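Local coordinates for chromosome-partitioning protein Spo0J (Thermus thermophilus HB27, PDB 1VZ0) that binds the plasmid centromere-like site parS, stimulates the ATPase activity of Soj and is probably involved in chromosome partitioning, at residues P35-P38 with R39-A43; R79-R82 with A83-A87; I173-G176 with H177-L181; R189-G192 with L193-L197. All coordinates share one frame; numbering follows the deposited sequence.

Contact 1 of 4, residues P35-P38 with R39-A43; sequences PRQP and RKRFA
Gln37 lays its side chain alongside that of Lys40, both pointing the same way, so that Gln37 OE1 comes 3.8 Å from Lys40 CE. CG of Gln37 stands beside the backbone N (chi1 -60°) and the chain bends again at the next bond, which turns OE1 toward the start of the helix. There a water donates a hydrogen bond to Gln37 OE1 at 2.8 Å and accepts a weak one from Lys40 N. Gln37 is the N-cap residue, and this water bridges its amide to the first turn. Its NE2 is gripped twice, by Asn34 O and by Glu78 of the second subunit, which would help to fix the rotation of the amide. From another side the guanidinium of Arg41, its chain bent at two successive bonds, folds back toward the start of the turn and meets Gln37 obliquely, Arg41 NH1 3.5 Å from Gln37 CB. Arg41 NH2 is meanwhile engaged in a salt bridge with Glu44. In the backbone, Arg41 N donates to Gln37 O at 3.0 Å, and Phe42 N donates to Pro38 O at 2.8 Å. Pro38 O also lies over one face of the Phe42 ring, 3.1 Å from Phe42 CG, while Pro38 CB approaches Phe42 CE1 at 4.2 Å. Arg39 leads away to a salt bridge with Glu122 of the second subunit. The turn carries the chain from the loop after strand 31-32 into helix 38-57 of the ParB N-terminal domain, with Pro38 packed on Leu109 of the second subunit.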
# COMPACT_ATOMS: atom_id res chain seq x y z
N PRO C 35 -3.64 -18.41 4.65
CA PRO C 35 -4.63 -18.38 3.56
C PRO C 35 -5.46 -17.09 3.55
O PRO C 35 -6.11 -16.75 2.54
CB PRO C 35 -5.47 -19.62 3.84
CG PRO C 35 -5.47 -19.67 5.34
CD PRO C 35 -4.03 -19.37 5.69
N ARG C 36 -5.46 -16.36 4.67
CA ARG C 36 -6.22 -15.11 4.74
C ARG C 36 -5.40 -13.98 4.14
O ARG C 36 -4.37 -13.57 4.69
CB ARG C 36 -6.55 -14.77 6.19
CG ARG C 36 -7.36 -15.84 6.88
CD ARG C 36 -7.12 -15.83 8.38
NE ARG C 36 -7.21 -17.18 8.90
CZ ARG C 36 -6.20 -18.03 9.01
NH1 ARG C 36 -6.42 -19.24 9.48
NH2 ARG C 36 -4.96 -17.67 8.72
N GLN C 37 -5.85 -13.47 3.00
CA GLN C 37 -5.14 -12.39 2.32
C GLN C 37 -6.14 -11.30 1.97
O GLN C 37 -6.38 -11.02 0.80
CB GLN C 37 -4.46 -12.94 1.06
CG GLN C 37 -3.43 -14.04 1.30
CD GLN C 37 -2.15 -13.53 1.94
OE1 GLN C 37 -1.65 -12.46 1.59
NE2 GLN C 37 -1.60 -14.31 2.87
N PRO C 38 -6.75 -10.68 2.99
CA PRO C 38 -7.74 -9.61 2.78
C PRO C 38 -7.31 -8.49 1.82
O PRO C 38 -8.12 -8.01 1.03
CB PRO C 38 -8.01 -9.12 4.20
CG PRO C 38 -6.75 -9.44 4.94
CD PRO C 38 -6.41 -10.81 4.41
N ARG C 39 -6.04 -8.10 1.89
CA ARG C 39 -5.54 -7.05 1.00
C ARG C 39 -5.72 -7.45 -0.47
O ARG C 39 -6.20 -6.67 -1.29
CB ARG C 39 -4.07 -6.79 1.28
CG ARG C 39 -3.39 -5.97 0.20
CD ARG C 39 -3.28 -4.51 0.59
NE ARG C 39 -2.31 -4.33 1.66
CZ ARG C 39 -1.92 -3.14 2.13
NH1 ARG C 39 -2.43 -2.03 1.62
NH2 ARG C 39 -1.03 -3.08 3.10
N LYS C 40 -5.34 -8.68 -0.79
CA LYS C 40 -5.46 -9.15 -2.15
C LYS C 40 -6.92 -9.32 -2.53
O LYS C 40 -7.32 -9.02 -3.66
CB LYS C 40 -4.72 -10.49 -2.32
CG LYS C 40 -3.21 -10.37 -2.16
CD LYS C 40 -2.53 -11.72 -2.39
CE LYS C 40 -1.05 -11.67 -2.06
NZ LYS C 40 -0.31 -10.71 -2.92
N ARG C 41 -7.72 -9.77 -1.58
CA ARG C 41 -9.14 -9.98 -1.83
C ARG C 41 -9.83 -8.66 -2.13
O ARG C 41 -10.68 -8.58 -3.02
CB ARG C 41 -9.79 -10.66 -0.62
CG ARG C 41 -10.62 -11.87 -1.00
CD ARG C 41 -9.84 -12.79 -1.95
NE ARG C 41 -8.64 -13.35 -1.35
CZ ARG C 41 -7.60 -13.85 -2.02
NH1 ARG C 41 -6.57 -14.34 -1.36
NH2 ARG C 41 -7.59 -13.83 -3.35
N PHE C 42 -9.45 -7.62 -1.39
CA PHE C 42 -10.01 -6.29 -1.58
C PHE C 42 -9.63 -5.71 -2.94
O PHE C 42 -10.45 -5.07 -3.60
CB PHE C 42 -9.52 -5.37 -0.47
CG PHE C 42 -10.14 -5.66 0.87
CD1 PHE C 42 -9.45 -5.37 2.04
CD2 PHE C 42 -11.42 -6.20 0.96
CE1 PHE C 42 -10.03 -5.61 3.28
CE2 PHE C 42 -12.00 -6.45 2.20
CZ PHE C 42 -11.31 -6.15 3.36
N ALA C 43 -8.39 -5.94 -3.35
CA ALA C 43 -7.94 -5.43 -4.65
C ALA C 43 -8.75 -6.07 -5.78
O ALA C 43 -9.15 -5.39 -6.72
CB ALA C 43 -6.45 -5.72 -4.83
O HOH W 1 -2.90 -9.95 1.18

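Contact 2 of 4, residues R79-R82 with A83-A87; sequences RRYR and AALMA
The phenol ring of Tyr81 takes the Leu85 side chain over one face: Leu85 CD1 sits 4.2 Å from the centroid of the Tyr81 ring and 26° off its normal, a CH-pi contact. The methyl is displaced toward the hydroxyl end of the ring, with Leu85 CD1 3.9 Å from Tyr81 CE2. At the ring's rim the Tyr81 hydroxyl bonds to Ile31 O of the second subunit, so the ring is held at its far end as well as on a face. A second flat group, the Arg82 guanidinium, meets the same methyl obliquely, Arg82 NH2 being 4.5 Å from Leu85 CD1. The extended Arg82 chain takes its NH1 to a salt bridge with Glu78, one turn earlier. Tyr81 CG is trans to the backbone N (chi1 169°), which slants the ring across the Leu85 branch. Beneath these side chains the i to i+4 helix hydrogen bonds are regular, with Ala83 N bonded to Arg79 O at 2.9 Å and Leu85 N to Tyr81 O at 3.2 Å. Arg79 and Arg80 reach away to Glu166 and Glu172 of the second subunit, and Leu85 packs on Leu28 of that subunit, while Met86 and Ala87 touch helix 38-57. Such an i to i+4 aromatic-aliphatic pair is a familiar feature of alpha-helices; here it lies on helix 78-86 of the ParB N-terminal domain, facing the partner subunit.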
# COMPACT_ATOMS: atom_id res chain seq x y z
N ARG C 79 -4.70 -0.25 -13.36
CA ARG C 79 -6.00 -0.76 -12.93
C ARG C 79 -7.11 -0.37 -13.90
O ARG C 79 -8.01 -1.17 -14.18
CB ARG C 79 -6.34 -0.28 -11.52
CG ARG C 79 -5.82 -1.25 -10.46
CD ARG C 79 -6.04 -0.77 -9.03
NE ARG C 79 -7.44 -0.73 -8.61
CZ ARG C 79 -8.14 -1.77 -8.17
NH1 ARG C 79 -9.41 -1.60 -7.82
NH2 ARG C 79 -7.59 -2.98 -8.06
N ARG C 80 -7.03 0.85 -14.41
CA ARG C 80 -8.00 1.33 -15.37
C ARG C 80 -7.92 0.38 -16.57
O ARG C 80 -8.93 -0.11 -17.07
CB ARG C 80 -7.63 2.76 -15.79
CG ARG C 80 -8.79 3.73 -15.80
CD ARG C 80 -8.83 4.63 -14.58
NE ARG C 80 -7.85 5.72 -14.65
CZ ARG C 80 -7.83 6.76 -13.83
NH1 ARG C 80 -8.73 6.88 -12.85
NH2 ARG C 80 -6.90 7.70 -13.97
N TYR C 81 -6.69 0.10 -16.98
CA TYR C 81 -6.41 -0.77 -18.13
C TYR C 81 -6.94 -2.19 -17.94
O TYR C 81 -7.62 -2.73 -18.82
CB TYR C 81 -4.90 -0.80 -18.37
CG TYR C 81 -4.40 -1.84 -19.34
CD1 TYR C 81 -4.58 -1.69 -20.72
CD2 TYR C 81 -3.72 -2.97 -18.89
CE1 TYR C 81 -4.08 -2.63 -21.62
CE2 TYR C 81 -3.22 -3.92 -19.78
CZ TYR C 81 -3.41 -3.74 -21.14
OH TYR C 81 -2.89 -4.66 -22.04
N ARG C 82 -6.65 -2.79 -16.79
CA ARG C 82 -7.10 -4.15 -16.53
C ARG C 82 -8.60 -4.26 -16.32
O ARG C 82 -9.19 -5.30 -16.60
CB ARG C 82 -6.33 -4.72 -15.33
CG ARG C 82 -4.84 -4.75 -15.62
CD ARG C 82 -4.07 -5.66 -14.70
NE ARG C 82 -2.67 -5.70 -15.13
CZ ARG C 82 -2.24 -6.27 -16.26
NH1 ARG C 82 -0.95 -6.23 -16.56
NH2 ARG C 82 -3.08 -6.90 -17.07
N ALA C 83 -9.22 -3.20 -15.82
CA ALA C 83 -10.66 -3.22 -15.61
C ALA C 83 -11.34 -3.15 -16.98
O ALA C 83 -12.39 -3.74 -17.19
CB ALA C 83 -11.09 -2.05 -14.74
N ALA C 84 -10.72 -2.42 -17.91
CA ALA C 84 -11.27 -2.28 -19.25
C ALA C 84 -11.26 -3.64 -19.93
O ALA C 84 -12.18 -3.98 -20.69
CB ALA C 84 -10.46 -1.29 -20.05
N LEU C 85 -10.22 -4.42 -19.66
CA LEU C 85 -10.11 -5.76 -20.23
C LEU C 85 -11.23 -6.63 -19.66
O LEU C 85 -11.95 -7.28 -20.41
CB LEU C 85 -8.74 -6.37 -19.91
CG LEU C 85 -7.57 -5.82 -20.73
CD1 LEU C 85 -6.25 -6.33 -20.18
CD2 LEU C 85 -7.73 -6.25 -22.17
N MET C 86 -11.36 -6.63 -18.34
CA MET C 86 -12.41 -7.41 -17.67
C MET C 86 -13.79 -7.02 -18.20
O MET C 86 -14.65 -7.87 -18.39
CB MET C 86 -12.37 -7.19 -16.15
CG MET C 86 -11.52 -8.19 -15.38
SD MET C 86 -11.80 -8.05 -13.60
CE MET C 86 -13.49 -8.55 -13.51
N ALA C 87 -13.99 -5.72 -18.42
CA ALA C 87 -15.26 -5.19 -18.90
C ALA C 87 -15.57 -5.68 -20.32
O ALA C 87 -16.71 -5.56 -20.79
CB ALA C 87 -15.24 -3.68 -18.86

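Contact 3 of 4, residues I173-G176 with H177-L181; sequences ITAG and HARAL
The chain passes from Thr174, whose extended backbone (psi 174°) leads into the helix, to a regular alpha-helical turn in which Ala178 N bonds to Thr174 O at 3.1 Å and Arg179 N to Ala175 O. Thr174 is the N-cap. Its OG1 is placed between the backbone N and the carbonyl carbon (chi1 69°), a position from which it accepts a bond from His177 N at 3.2 Å and a second, weak one from Gly176 N, capping two amides of the first turn. The imidazole of His177 turns its CD2 corner to the same threonine: Thr174 N lies in the ring plane at the edge, 3.0 Å from His177 CD2, and Thr174 OG1 is 3.2 Å from that carbon. With an alanine at Thr174, the amide of His177 is likely to lose its side-chain cap, and the CD2 edge of the imidazole would pack less closely. This N-cap opens helix 175-183 of the ParB HTH domain, which follows the helix-turn-helix segment 137-156 in the chain. Just before the cap, Ile173 packs its CB 3.7 Å from His177 CB and reaches with CD1 to Leu181 CD1 at 4.4 Å; Ile173, His177 and Leu181 all touch Ile196 of helix 189-199. On another side of the helix the extended Arg179 chain brings its guanidinium to Ala175, which lies on one face of that group, its CB near the rim, 3.6 Å from Arg179 NH1, and its O on the same side. His177 and Ala180 also meet Ala206 of helix 203-207.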
# COMPACT_ATOMS: atom_id res chain seq x y z
N ILE C 173 5.91 0.82 14.66
CA ILE C 173 6.64 2.01 15.13
C ILE C 173 6.32 3.16 14.17
O ILE C 173 5.79 2.94 13.08
CB ILE C 173 8.19 1.82 15.18
CG1 ILE C 173 8.74 1.61 13.77
CG2 ILE C 173 8.55 0.66 16.09
CD1 ILE C 173 10.28 1.43 13.74
N THR C 174 6.64 4.38 14.57
CA THR C 174 6.34 5.54 13.73
C THR C 174 7.58 6.07 13.02
O THR C 174 8.70 5.63 13.28
CB THR C 174 5.77 6.71 14.57
OG1 THR C 174 6.80 7.24 15.42
CG2 THR C 174 4.60 6.23 15.44
N ALA C 175 7.37 7.04 12.14
CA ALA C 175 8.47 7.65 11.42
C ALA C 175 9.39 8.29 12.46
O ALA C 175 10.61 8.37 12.27
CB ALA C 175 7.94 8.71 10.47
N GLY C 176 8.79 8.74 13.55
CA GLY C 176 9.54 9.36 14.61
C GLY C 176 10.47 8.37 15.29
O GLY C 176 11.61 8.71 15.61
N HIS C 177 9.99 7.15 15.52
CA HIS C 177 10.80 6.12 16.15
C HIS C 177 12.00 5.81 15.27
O HIS C 177 13.11 5.57 15.75
CB HIS C 177 10.00 4.84 16.33
CG HIS C 177 8.97 4.92 17.41
ND1 HIS C 177 9.29 5.11 18.73
CD2 HIS C 177 7.62 4.80 17.36
CE1 HIS C 177 8.19 5.10 19.46
NE2 HIS C 177 7.17 4.91 18.65
N ALA C 178 11.74 5.78 13.97
CA ALA C 178 12.74 5.49 12.97
C ALA C 178 13.83 6.57 13.01
O ALA C 178 15.03 6.27 13.00
CB ALA C 178 12.09 5.40 11.58
N ARG C 179 13.41 7.83 13.07
CA ARG C 179 14.38 8.92 13.13
C ARG C 179 15.22 8.82 14.39
O ARG C 179 16.41 9.14 14.36
CB ARG C 179 13.69 10.29 13.10
CG ARG C 179 12.89 10.55 11.85
CD ARG C 179 12.41 11.99 11.79
NE ARG C 179 11.24 12.08 10.92
CZ ARG C 179 9.98 12.03 11.35
NH1 ARG C 179 8.99 12.11 10.48
NH2 ARG C 179 9.72 11.93 12.64
N ALA C 180 14.61 8.38 15.49
CA ALA C 180 15.35 8.24 16.74
C ALA C 180 16.39 7.12 16.58
O ALA C 180 17.53 7.25 17.04
CB ALA C 180 14.40 7.92 17.92
N LEU C 181 16.01 6.03 15.93
CA LEU C 181 16.92 4.91 15.71
C LEU C 181 18.10 5.33 14.84
O LEU C 181 19.19 4.79 14.98
CB LEU C 181 16.19 3.71 15.08
CG LEU C 181 15.16 2.99 15.96
CD1 LEU C 181 14.46 1.90 15.16
CD2 LEU C 181 15.83 2.39 17.20

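Contact 4 of 4, residues R189-G192 with L193-L197; sequences RLWG and LKEIL
Trp191 and Glu195 are set with the indole and carboxylate planes only 11° apart, and the glutamate chain crosses over one face of the ring. The closest touch is made by the methylene: Glu195 CG is 3.4 Å from Trp191 CZ2 and 3.7 Å from the centroid of the Trp191 six-membered ring, a CH-pi contact near the ring normal. The carboxyl carbon follows, with Glu195 CD 3.6 Å from Trp191 CZ2. Trp191 CG points opposite the backbone N (chi1 176°), swinging the indole forward along the helix to the next turn, while in Glu195 the bend at chi2 (-68°) lays the carboxylate nearly flat along the CE2-CZ2 side of the same face. Glu195 OE1 is paired in a salt bridge with Lys199, one turn further on. Replacing Glu195 by an alanine would probably uncover part of this indole face and leave Lys199 without its charged mate. The pair lies on helix 189-199 of the ParB HTH domain, on a run of i to i+4 hydrogen bonds: Glu195 N reaches Trp191 O at 3.1 Å, and Lys194 N reaches Leu190 O at 3.0 Å. Ile196 N bonds to Gly192 O, with Ile196 CG1 also close at 3.3 Å to Gly192 O. Leu193 packs on Leu181 of helix 175-183. Arg189 extends away, its NE bonded to Leu184 O. Leu190 and Leu193 meet Lys57 and Leu60 of the second subunit, respectively, whereas Trp191 packs on Leu209 of its own chain.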
# COMPACT_ATOMS: atom_id res chain seq x y z
N ARG C 189 21.25 -0.22 16.63
CA ARG C 189 19.90 -0.01 16.14
C ARG C 189 18.93 -1.15 16.36
O ARG C 189 17.76 -0.92 16.69
CB ARG C 189 19.97 0.40 14.67
CG ARG C 189 20.61 1.76 14.51
CD ARG C 189 20.82 2.19 13.07
NE ARG C 189 21.46 3.50 13.07
CZ ARG C 189 22.00 4.09 12.01
NH1 ARG C 189 22.56 5.28 12.14
NH2 ARG C 189 21.98 3.48 10.82
N LEU C 190 19.39 -2.38 16.18
CA LEU C 190 18.51 -3.51 16.40
C LEU C 190 18.13 -3.53 17.88
O LEU C 190 16.96 -3.67 18.23
CB LEU C 190 19.18 -4.83 16.00
CG LEU C 190 19.19 -5.04 14.48
CD1 LEU C 190 19.76 -6.41 14.13
CD2 LEU C 190 17.76 -4.92 13.95
N TRP C 191 19.13 -3.37 18.74
CA TRP C 191 18.86 -3.34 20.16
C TRP C 191 17.81 -2.28 20.46
O TRP C 191 16.84 -2.52 21.18
CB TRP C 191 20.13 -3.01 20.94
CG TRP C 191 19.84 -2.88 22.40
CD1 TRP C 191 19.56 -3.89 23.28
CD2 TRP C 191 19.68 -1.66 23.14
NE1 TRP C 191 19.24 -3.38 24.51
CE2 TRP C 191 19.30 -2.01 24.45
CE3 TRP C 191 19.82 -0.31 22.82
CZ2 TRP C 191 19.06 -1.06 25.45
CZ3 TRP C 191 19.57 0.64 23.80
CH2 TRP C 191 19.20 0.26 25.10
N GLY C 192 18.00 -1.09 19.90
CA GLY C 192 17.06 -0.01 20.12
C GLY C 192 15.65 -0.36 19.65
O GLY C 192 14.66 -0.02 20.32
N LEU C 193 15.57 -1.03 18.51
CA LEU C 193 14.28 -1.40 17.94
C LEU C 193 13.56 -2.32 18.92
O LEU C 193 12.37 -2.15 19.18
CB LEU C 193 14.48 -2.14 16.61
CG LEU C 193 13.43 -2.09 15.49
CD1 LEU C 193 13.52 -3.41 14.70
CD2 LEU C 193 12.03 -1.88 16.02
N LYS C 194 14.28 -3.30 19.45
CA LYS C 194 13.69 -4.24 20.40
C LYS C 194 13.15 -3.50 21.61
O LYS C 194 12.02 -3.74 22.03
CB LYS C 194 14.73 -5.28 20.85
CG LYS C 194 15.08 -6.32 19.79
CD LYS C 194 16.07 -7.35 20.33
CE LYS C 194 15.51 -8.10 21.54
NZ LYS C 194 16.48 -9.08 22.11
N GLU C 195 13.95 -2.60 22.18
CA GLU C 195 13.52 -1.83 23.34
C GLU C 195 12.20 -1.14 23.07
O GLU C 195 11.27 -1.21 23.87
CB GLU C 195 14.58 -0.79 23.71
CG GLU C 195 15.82 -1.36 24.36
CD GLU C 195 15.55 -1.94 25.74
OE1 GLU C 195 15.19 -1.16 26.65
OE2 GLU C 195 15.70 -3.16 25.92
N ILE C 196 12.11 -0.47 21.93
CA ILE C 196 10.89 0.24 21.57
C ILE C 196 9.69 -0.70 21.48
O ILE C 196 8.63 -0.42 22.03
CB ILE C 196 11.05 0.97 20.23
CG1 ILE C 196 12.13 2.04 20.34
CG2 ILE C 196 9.69 1.55 19.79
CD1 ILE C 196 12.39 2.80 19.04
N LEU C 197 9.87 -1.81 20.77
CA LEU C 197 8.79 -2.77 20.59
C LEU C 197 8.37 -3.45 21.89
O LEU C 197 7.18 -3.53 22.20
CB LEU C 197 9.19 -3.83 19.57
CG LEU C 197 9.44 -3.29 18.16
CD1 LEU C 197 9.90 -4.42 17.25
CD2 LEU C 197 8.16 -2.63 17.62

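The four contacts follow one another along the chain, two in each domain. Contacts 1 and 2 belong to the ParB N-terminal domain, on helices 38-57 and 78-86, with centres about 19 Å apart; they touch where Arg79 NH2 probably bonds to Ala43 O. Contacts 3 and 4 belong to the HTH domain, on the successive helices 175-183 and 189-199, with centres about 11 Å apart; Ile173 packs on Leu197 there, and Leu181 on Gly192 and Leu193. Contacts 2 and 4 lie on opposite sides of the chain's centre, about 44 Å apart between centres. Contacts 1, 2 and 4 all touch the second subunit, so both domains contribute to the dimer of this crystal.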